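Local coordinates for uncharacterized protein (Chaetomium thermophilum, PDB 3LPZ) that is the Get4 component of the Get pathway and probably takes part in tail-anchored protein biogenesis by binding Get5 through its alpha-solenoid fold, at residues 243-247 with 270-274; 258-264 with 289-295. Where two conformers were deposited one is given. Residue numbers count along the deposited sequence, not the author numbering.

Interaction 1: residues 243-247 with 270-274; sequences PLLNF and YEANL
An aromatic-centred contact joins the start of helix 243-256 to the turn into helix 271-275, in the C-terminal part of the Get4 alpha-solenoid. Segment 243-247 is helical, with F247 N hydrogen-bonded to P243 O (2.9 Å). Y270 leaves the preceding helix (phi/psi -108/15) and is N-cap of the next, L274 N being hydrogen-bonded to Y270 O (2.8 Å). CA atoms pair L244 with N273 (6.8 Å) and F247 with Y270 (7.0 Å). The Y270 ring (chi1 m) lies against the first helical turn, with P243 O 3.1 Å from Y270 CE1 and F247 N over one ring face. F247 (chi1 t) turns its ring edge to the Y270 face in an offset edge-to-face pair, centroids 5.7 Å apart, planes at 71°, and F247 CB adds a CH-pi contact 3.9 Å from the Y270 centroid. L274 CD2 lies over the F247 face, 4.2 Å from its centroid. L244 (m, t) brings CD2 to 3.8 Å from L274 CD2 and 3.7 Å from N273 CB. No direct hydrogen bond crosses the contact; N246 OD1 is hydrogen-bonded to F239 N, and a water bridges the segments, accepting from N246 ND2 (3.2 Å) and hydrogen-bonded to Y270 OH (2.9 Å).

Interaction 2: residues 258-264 with 289-295; sequences GSPDLFR and AEMYFGI
In the C-terminal part of the Get4 alpha-solenoid, the end of helix 282-293 packs on the start of helix 260-269. The short axes of 260-264 and 289-293 approach to 10.4 Å at 140°, roughly antiparallel, and S259 holds the N-cap position. CA atoms pair F263 with A289 (7.2 Å) and G258 with F293 (4.8 Å). A289 comes first: its CB lies over the face of the F263 ring (chi1 t), 3.9 Å from the centroid, a CH-pi contact. The Y292 hydroxyl is hydrogen-bonded to L198 O, but its carbonyl meets the chain, Y292 O lying 3.4 Å from G258 CA in a CA-H...O contact. A CB at G258 would clash with that oxygen. F293 (chi1 m), with 103 Å² covered, presents its ring face to F263 CB, 3.8 Å from the F293 ring centroid; the two rings are oblique, planes at 34°, centroids 5.1 Å apart. S254 of helix 243-256 touches F293 as well. G294 then leaves the helix with positive phi (65/18), turning the chain so that I295 (phi/psi -86/112; chi1 m) points back. I295 N is hydrogen-bonded to A289 O at 3.0 Å, and I295 CD1 lies over one face of the R264 guanidinium, 4.1 Å from P260 CB and 3.8 Å from F263 CD2.

Interactions 1 and 2 sit at the two ends of one helical hairpin: helix 243-256 begins in interaction 1, helix 260-269 begins in interaction 2, and the chain comes back to interaction 1 at 270-274 before helix 282-293 closes interaction 2. Along the sequence the segments therefore alternate, 243-247, 258-264, 270-274, 289-295. Their centres lie about 17 Å apart and their nearest atoms about 5 Å, so the two contacts are neighbours that do not meet. Helix 243-256 bridges them, its L251, S254 and V255 contacting interaction 2. Together the contacts join the hairpin of helices 243-256 and 260-269, near its two ends, to the helices that follow it, 271-275 and 282-293.

Interaction 1: residues 243-247 with 270-274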
ATOM      1  N   PRO A 243      14.289  16.686 -16.283  1.00 24.20           N
ATOM      2  CA  PRO A 243      13.022  17.116 -16.920  1.00 23.81           C
ATOM      3  C   PRO A 243      11.748  16.340 -16.498  1.00 23.33           C
ATOM      4  O   PRO A 243      10.675  16.937 -16.405  1.00 22.97           O
ATOM      5  CB  PRO A 243      13.277  16.914 -18.422  1.00 24.28           C
ATOM      6  CG  PRO A 243      14.649  16.344 -18.575  1.00 25.62           C
ATOM      7  CD  PRO A 243      15.378  16.506 -17.262  1.00 24.59           C
ATOM      8  N   LEU A 244      11.835  15.026 -16.302  1.00 22.49           N
ATOM      9  CA  LEU A 244      10.633  14.263 -15.953  1.00 22.23           C
ATOM     10  C   LEU A 244      10.181  14.520 -14.526  1.00 22.09           C
ATOM     11  O   LEU A 244       9.021  14.303 -14.173  1.00 22.34           O
ATOM     12  CB  LEU A 244      10.852  12.758 -16.128  1.00 22.58           C
ATOM     13  CG  LEU A 244      10.734  12.230 -17.562  1.00 25.05           C
ATOM     14  CD1 LEU A 244      10.902  10.698 -17.532  1.00 27.82           C
ATOM     15  CD2 LEU A 244       9.427  12.665 -18.228  1.00 25.73           C
ATOM     16  N   LEU A 245      11.102  14.932 -13.672  1.00 21.67           N
ATOM     17  CA  LEU A 245      10.690  15.337 -12.331  1.00 21.62           C
ATOM     18  C   LEU A 245       9.896  16.664 -12.435  1.00 21.61           C
ATOM     19  O   LEU A 245       8.919  16.910 -11.695  1.00 21.36           O
ATOM     20  CB  LEU A 245      11.915  15.485 -11.440  1.00 21.78           C
ATOM     21  CG  LEU A 245      11.872  14.704 -10.133  1.00 24.36           C
ATOM     22  CD1 LEU A 245      13.165  14.887  -9.299  1.00 24.79           C
ATOM     23  CD2 LEU A 245      10.639  15.103  -9.327  1.00 26.90           C
ATOM     24  N   ASN A 246      10.326  17.516 -13.355  1.00 20.85           N
ATOM     25  CA  ASN A 246       9.597  18.752 -13.639  1.00 20.92           C
ATOM     26  C   ASN A 246       8.223  18.483 -14.204  1.00 21.43           C
ATOM     27  O   ASN A 246       7.264  19.131 -13.817  1.00 20.89           O
ATOM     28  CB  ASN A 246      10.413  19.642 -14.580  1.00 21.35           C
ATOM     29  CG  ASN A 246      11.752  19.995 -13.978  1.00 21.79           C
ATOM     30  OD1 ASN A 246      11.879  20.044 -12.749  1.00 21.76           O
ATOM     31  ND2 ASN A 246      12.756  20.223 -14.820  1.00 21.52           N
ATOM     32  N   PHE A 247       8.122  17.484 -15.079  1.00 21.61           N
ATOM     33  CA  PHE A 247       6.834  17.014 -15.550  1.00 21.51           C
ATOM     34  C   PHE A 247       5.910  16.618 -14.387  1.00 21.14           C
ATOM     35  O   PHE A 247       4.737  17.027 -14.332  1.00 20.65           O
ATOM     36  CB  PHE A 247       7.034  15.797 -16.462  1.00 22.04           C
ATOM     37  CG  PHE A 247       5.754  15.133 -16.856  1.00 22.58           C
ATOM     38  CD1 PHE A 247       4.970  15.660 -17.883  1.00 23.75           C
ATOM     39  CD2 PHE A 247       5.327  13.978 -16.202  1.00 22.91           C
ATOM     40  CE1 PHE A 247       3.765  15.028 -18.272  1.00 25.34           C
ATOM     41  CE2 PHE A 247       4.125  13.351 -16.564  1.00 24.50           C
ATOM     42  CZ  PHE A 247       3.343  13.878 -17.604  1.00 25.15           C
ATOM     43  N   TYR A 270       6.768  17.419 -23.006  1.00 31.22           N
ATOM     44  CA  TYR A 270       7.638  16.360 -22.490  1.00 30.63           C
ATOM     45  C   TYR A 270       7.548  15.081 -23.307  1.00 30.86           C
ATOM     46  O   TYR A 270       8.011  14.026 -22.846  1.00 29.48           O
ATOM     47  CB  TYR A 270       7.317  16.078 -21.001  1.00 29.94           C
ATOM     48  CG  TYR A 270       7.770  17.207 -20.099  1.00 29.66           C
ATOM     49  CD1 TYR A 270       9.118  17.311 -19.720  1.00 28.99           C
ATOM     50  CD2 TYR A 270       6.877  18.187 -19.657  1.00 28.21           C
ATOM     51  CE1 TYR A 270       9.569  18.351 -18.925  1.00 30.41           C
ATOM     52  CE2 TYR A 270       7.319  19.244 -18.842  1.00 30.20           C
ATOM     53  CZ  TYR A 270       8.674  19.309 -18.482  1.00 30.91           C
ATOM     54  OH  TYR A 270       9.155  20.319 -17.683  1.00 32.14           O
ATOM     55  N   GLU A 271       6.968  15.181 -24.518  1.00 31.72           N
ATOM     56  CA  GLU A 271       6.787  14.013 -25.394  1.00 33.16           C
ATOM     57  C   GLU A 271       8.067  13.210 -25.574  1.00 32.95           C
ATOM     58  O   GLU A 271       8.044  12.001 -25.367  1.00 33.27           O
ATOM     59  CB  GLU A 271       6.172  14.381 -26.758  1.00 34.28           C
ATOM     60  CG  GLU A 271       5.849  13.167 -27.612  1.00 37.49           C
ATOM     61  CD  GLU A 271       5.276  13.504 -28.989  1.00 42.86           C
ATOM     62  OE1 GLU A 271       5.236  14.701 -29.363  1.00 46.09           O
ATOM     63  OE2 GLU A 271       4.877  12.553 -29.707  1.00 44.02           O
ATOM     64  N   ALA A 272       9.187  13.861 -25.914  1.00 32.70           N
ATOM     65  CA  ALA A 272      10.425  13.094 -26.147  1.00 32.92           C
ATOM     66  C   ALA A 272      10.873  12.343 -24.889  1.00 32.70           C
ATOM     67  O   ALA A 272      11.248  11.157 -24.957  1.00 32.90           O
ATOM     68  CB  ALA A 272      11.562  13.982 -26.685  1.00 32.79           C
ATOM     69  N   ASN A 273      10.826  13.034 -23.749  1.00 31.77           N
ATOM     70  CA  ASN A 273      11.270  12.458 -22.472  1.00 31.21           C
ATOM     71  C   ASN A 273      10.391  11.297 -22.070  1.00 30.46           C
ATOM     72  O   ASN A 273      10.885  10.266 -21.595  1.00 29.36           O
ATOM     73  CB  ASN A 273      11.249  13.505 -21.350  1.00 31.20           C
ATOM     74  CG  ASN A 273      11.915  14.811 -21.752  1.00 32.66           C
ATOM     75  OD1 ASN A 273      13.083  15.044 -21.450  1.00 34.45           O
ATOM     76  ND2 ASN A 273      11.180  15.656 -22.454  1.00 32.25           N
ATOM     77  N   LEU A 274       9.083  11.475 -22.247  1.00 30.15           N
ATOM     78  CA  LEU A 274       8.117  10.432 -21.893  1.00 30.55           C
ATOM     79  C   LEU A 274       8.274   9.208 -22.790  1.00 31.42           C
ATOM     80  O   LEU A 274       8.142   8.088 -22.320  1.00 31.39           O
ATOM     81  CB  LEU A 274       6.686  10.972 -21.967  1.00 30.22           C
ATOM     82  CG  LEU A 274       6.283  12.000 -20.897  1.00 27.83           C
ATOM     83  CD1 LEU A 274       4.987  12.742 -21.298  1.00 26.72           C
ATOM     84  CD2 LEU A 274       6.148  11.338 -19.522  1.00 25.63           C
TER
HETATM   85  O   HOH W   1      12.002  20.772 -17.832  1.00 27.98           O

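Interaction 2: residues 258-264 with 289-295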
ATOM      1  N   GLY A 258      -8.182  21.469 -13.055  1.00 58.79           N
ATOM      2  CA  GLY A 258      -8.078  20.434 -14.074  1.00 59.13           C
ATOM      3  C   GLY A 258      -8.418  20.858 -15.484  1.00 59.26           C
ATOM      4  O   GLY A 258      -9.317  20.299 -16.099  1.00 59.09           O
ATOM      5  N   SER A 259      -7.683  21.841 -15.995  1.00 59.61           N
ATOM      6  CA  SER A 259      -7.817  22.274 -17.377  1.00 59.69           C
ATOM      7  C   SER A 259      -7.152  21.225 -18.273  1.00 59.25           C
ATOM      8  O   SER A 259      -5.959  20.967 -18.139  1.00 59.20           O
ATOM      9  CB  SER A 259      -7.169  23.657 -17.555  1.00 59.96           C
ATOM     10  OG  SER A 259      -7.166  24.083 -18.909  1.00 61.08           O
ATOM     11  N   PRO A 260      -7.928  20.598 -19.176  1.00 58.86           N
ATOM     12  CA  PRO A 260      -7.364  19.637 -20.135  1.00 58.40           C
ATOM     13  C   PRO A 260      -6.238  20.240 -20.989  1.00 57.95           C
ATOM     14  O   PRO A 260      -5.315  19.524 -21.380  1.00 57.92           O
ATOM     15  CB  PRO A 260      -8.559  19.275 -21.028  1.00 58.60           C
ATOM     16  CG  PRO A 260      -9.774  19.691 -20.269  1.00 58.94           C
ATOM     17  CD  PRO A 260      -9.367  20.831 -19.393  1.00 58.76           C
ATOM     18  N   ASP A 261      -6.333  21.543 -21.274  1.00 57.08           N
ATOM     19  CA  ASP A 261      -5.293  22.299 -21.988  1.00 55.87           C
ATOM     20  C   ASP A 261      -3.922  22.153 -21.331  1.00 54.30           C
ATOM     21  O   ASP A 261      -2.909  22.004 -22.014  1.00 53.99           O
ATOM     22  CB  ASP A 261      -5.647  23.791 -22.024  1.00 56.53           C
ATOM     23  CG  ASP A 261      -6.906  24.089 -22.815  1.00 57.97           C
ATOM     24  OD1 ASP A 261      -7.270  23.295 -23.722  1.00 59.16           O
ATOM     25  OD2 ASP A 261      -7.521  25.147 -22.530  1.00 59.50           O
ATOM     26  N   LEU A 262      -3.912  22.240 -20.004  1.00 52.44           N
ATOM     27  CA  LEU A 262      -2.714  22.089 -19.188  1.00 50.57           C
ATOM     28  C   LEU A 262      -2.075  20.719 -19.384  1.00 48.50           C
ATOM     29  O   LEU A 262      -0.869  20.619 -19.624  1.00 47.83           O
ATOM     30  CB  LEU A 262      -3.076  22.231 -17.713  1.00 51.05           C
ATOM     31  CG  LEU A 262      -3.076  23.596 -17.042  1.00 52.22           C
ATOM     32  CD1 LEU A 262      -3.995  23.568 -15.791  1.00 52.66           C
ATOM     33  CD2 LEU A 262      -1.648  23.984 -16.691  1.00 52.62           C
ATOM     34  N   PHE A 263      -2.902  19.674 -19.272  1.00 46.20           N
ATOM     35  CA  PHE A 263      -2.442  18.292 -19.370  1.00 43.88           C
ATOM     36  C   PHE A 263      -1.889  18.016 -20.755  1.00 43.03           C
ATOM     37  O   PHE A 263      -0.846  17.373 -20.901  1.00 42.32           O
ATOM     38  CB  PHE A 263      -3.561  17.292 -19.046  1.00 43.27           C
ATOM     39  CG  PHE A 263      -3.097  15.862 -19.026  1.00 41.18           C
ATOM     40  CD1 PHE A 263      -2.455  15.340 -17.904  1.00 39.42           C
ATOM     41  CD2 PHE A 263      -3.248  15.051 -20.147  1.00 39.82           C
ATOM     42  CE1 PHE A 263      -1.999  14.016 -17.898  1.00 40.14           C
ATOM     43  CE2 PHE A 263      -2.785  13.742 -20.157  1.00 39.08           C
ATOM     44  CZ  PHE A 263      -2.166  13.217 -19.023  1.00 39.10           C
ATOM     45  N   ARG A 264      -2.600  18.508 -21.769  1.00 42.08           N
ATOM     46  CA  ARG A 264      -2.201  18.285 -23.151  1.00 41.36           C
ATOM     47  C   ARG A 264      -0.875  18.999 -23.414  1.00 39.65           C
ATOM     48  O   ARG A 264       0.030  18.419 -23.990  1.00 39.53           O
ATOM     49  CB  ARG A 264      -3.299  18.735 -24.130  1.00 42.06           C
ATOM     50  CG  ARG A 264      -4.481  17.783 -24.185  1.00 45.14           C
ATOM     51  CD  ARG A 264      -5.428  18.091 -25.360  1.00 49.57           C
ATOM     52  NE  ARG A 264      -6.709  17.418 -25.164  1.00 52.29           N
ATOM     53  CZ  ARG A 264      -7.783  17.993 -24.622  1.00 54.35           C
ATOM     54  NH1 ARG A 264      -7.748  19.273 -24.254  1.00 55.64           N
ATOM     55  NH2 ARG A 264      -8.899  17.291 -24.465  1.00 54.57           N
ATOM     56  N   ALA A 289      -5.467  11.502 -16.639  1.00 25.70           N
ATOM     57  CA  ALA A 289      -6.165  12.388 -17.594  1.00 26.63           C
ATOM     58  C   ALA A 289      -7.692  12.256 -17.517  1.00 27.66           C
ATOM     59  O   ALA A 289      -8.410  13.256 -17.614  1.00 27.85           O
ATOM     60  CB  ALA A 289      -5.703  12.138 -19.060  1.00 26.37           C
ATOM     61  N   GLU A 290      -8.180  11.030 -17.373  1.00 28.58           N
ATOM     62  CA  GLU A 290      -9.610  10.824 -17.141  1.00 29.90           C
ATOM     63  C   GLU A 290     -10.092  11.367 -15.793  1.00 29.67           C
ATOM     64  O   GLU A 290     -11.067  12.121 -15.751  1.00 29.62           O
ATOM     65  CB  GLU A 290      -9.974   9.356 -17.317  1.00 30.46           C
ATOM     66  CG  GLU A 290     -11.482   9.058 -17.335  1.00 34.66           C
ATOM     67  CD  GLU A 290     -11.750   7.569 -17.523  1.00 40.50           C
ATOM     68  OE1 GLU A 290     -11.746   6.810 -16.528  1.00 44.11           O
ATOM     69  OE2 GLU A 290     -11.941   7.145 -18.676  1.00 43.15           O
ATOM     70  N   MET A 291      -9.396  11.020 -14.711  1.00 29.64           N
ATOM     71  CA  MET A 291      -9.816  11.382 -13.351  0.50 29.46           C
ATOM     72  C   MET A 291      -9.815  12.885 -13.073  1.00 29.71           C
ATOM     73  O   MET A 291     -10.735  13.411 -12.448  1.00 29.07           O
ATOM     74  CB  MET A 291      -8.934  10.690 -12.317  0.50 29.27           C
ATOM     75  CG  MET A 291      -9.062   9.195 -12.298  0.50 28.85           C
ATOM     76  SD  MET A 291      -7.864   8.439 -11.202  0.50 27.93           S
ATOM     77  CE  MET A 291      -8.658   8.689  -9.607  0.50 28.88           C
ATOM     78  N   TYR A 292      -8.780  13.580 -13.542  1.00 29.95           N
ATOM     79  CA  TYR A 292      -8.559  14.978 -13.150  1.00 30.54           C
ATOM     80  C   TYR A 292      -8.847  16.002 -14.233  1.00 32.17           C
ATOM     81  O   TYR A 292      -8.997  17.204 -13.953  1.00 32.94           O
ATOM     82  CB  TYR A 292      -7.115  15.156 -12.629  1.00 29.48           C
ATOM     83  CG  TYR A 292      -6.864  14.323 -11.389  1.00 26.54           C
ATOM     84  CD1 TYR A 292      -7.275  14.770 -10.135  1.00 24.95           C
ATOM     85  CD2 TYR A 292      -6.270  13.053 -11.483  1.00 24.48           C
ATOM     86  CE1 TYR A 292      -7.076  13.988  -8.976  1.00 24.69           C
ATOM     87  CE2 TYR A 292      -6.065  12.255 -10.330  1.00 23.00           C
ATOM     88  CZ  TYR A 292      -6.483  12.727  -9.083  1.00 23.45           C
ATOM     89  OH  TYR A 292      -6.285  11.950  -7.949  1.00 23.95           O
ATOM     90  N   PHE A 293      -8.887  15.545 -15.472  1.00 33.49           N
ATOM     91  CA  PHE A 293      -8.970  16.473 -16.586  1.00 35.28           C
ATOM     92  C   PHE A 293     -10.141  16.180 -17.508  1.00 36.81           C
ATOM     93  O   PHE A 293     -10.345  16.894 -18.496  1.00 37.48           O
ATOM     94  CB  PHE A 293      -7.648  16.507 -17.357  1.00 35.12           C
ATOM     95  CG  PHE A 293      -6.477  16.903 -16.503  1.00 35.13           C
ATOM     96  CD1 PHE A 293      -6.277  18.236 -16.147  1.00 35.69           C
ATOM     97  CD2 PHE A 293      -5.591  15.934 -16.028  1.00 33.39           C
ATOM     98  CE1 PHE A 293      -5.196  18.598 -15.340  1.00 37.03           C
ATOM     99  CE2 PHE A 293      -4.508  16.282 -15.213  1.00 33.79           C
ATOM    100  CZ  PHE A 293      -4.308  17.602 -14.864  1.00 34.94           C
ATOM    101  N   GLY A 294     -10.910  15.145 -17.177  1.00 37.70           N
ATOM    102  CA  GLY A 294     -12.077  14.768 -17.975  1.00 39.21           C
ATOM    103  C   GLY A 294     -11.736  14.280 -19.382  1.00 40.34           C
ATOM    104  O   GLY A 294     -12.599  14.262 -20.249  1.00 40.94           O
ATOM    105  N   ILE A 295     -10.483  13.893 -19.622  1.00 41.28           N
ATOM    106  CA  ILE A 295     -10.070  13.341 -20.926  1.00 41.82           C
ATOM    107  C   ILE A 295     -10.329  11.831 -20.961  1.00 43.61           C
ATOM    108  O   ILE A 295      -9.673  11.061 -20.245  1.00 43.04           O
ATOM    109  CB  ILE A 295      -8.597  13.657 -21.236  1.00 41.01           C
ATOM    110  CG1 ILE A 295      -8.363  15.165 -21.221  1.00 39.89           C
ATOM    111  CG2 ILE A 295      -8.171  13.057 -22.569  1.00 41.06           C
ATOM    112  CD1 ILE A 295      -6.888  15.582 -21.056  1.00 35.37           C
TER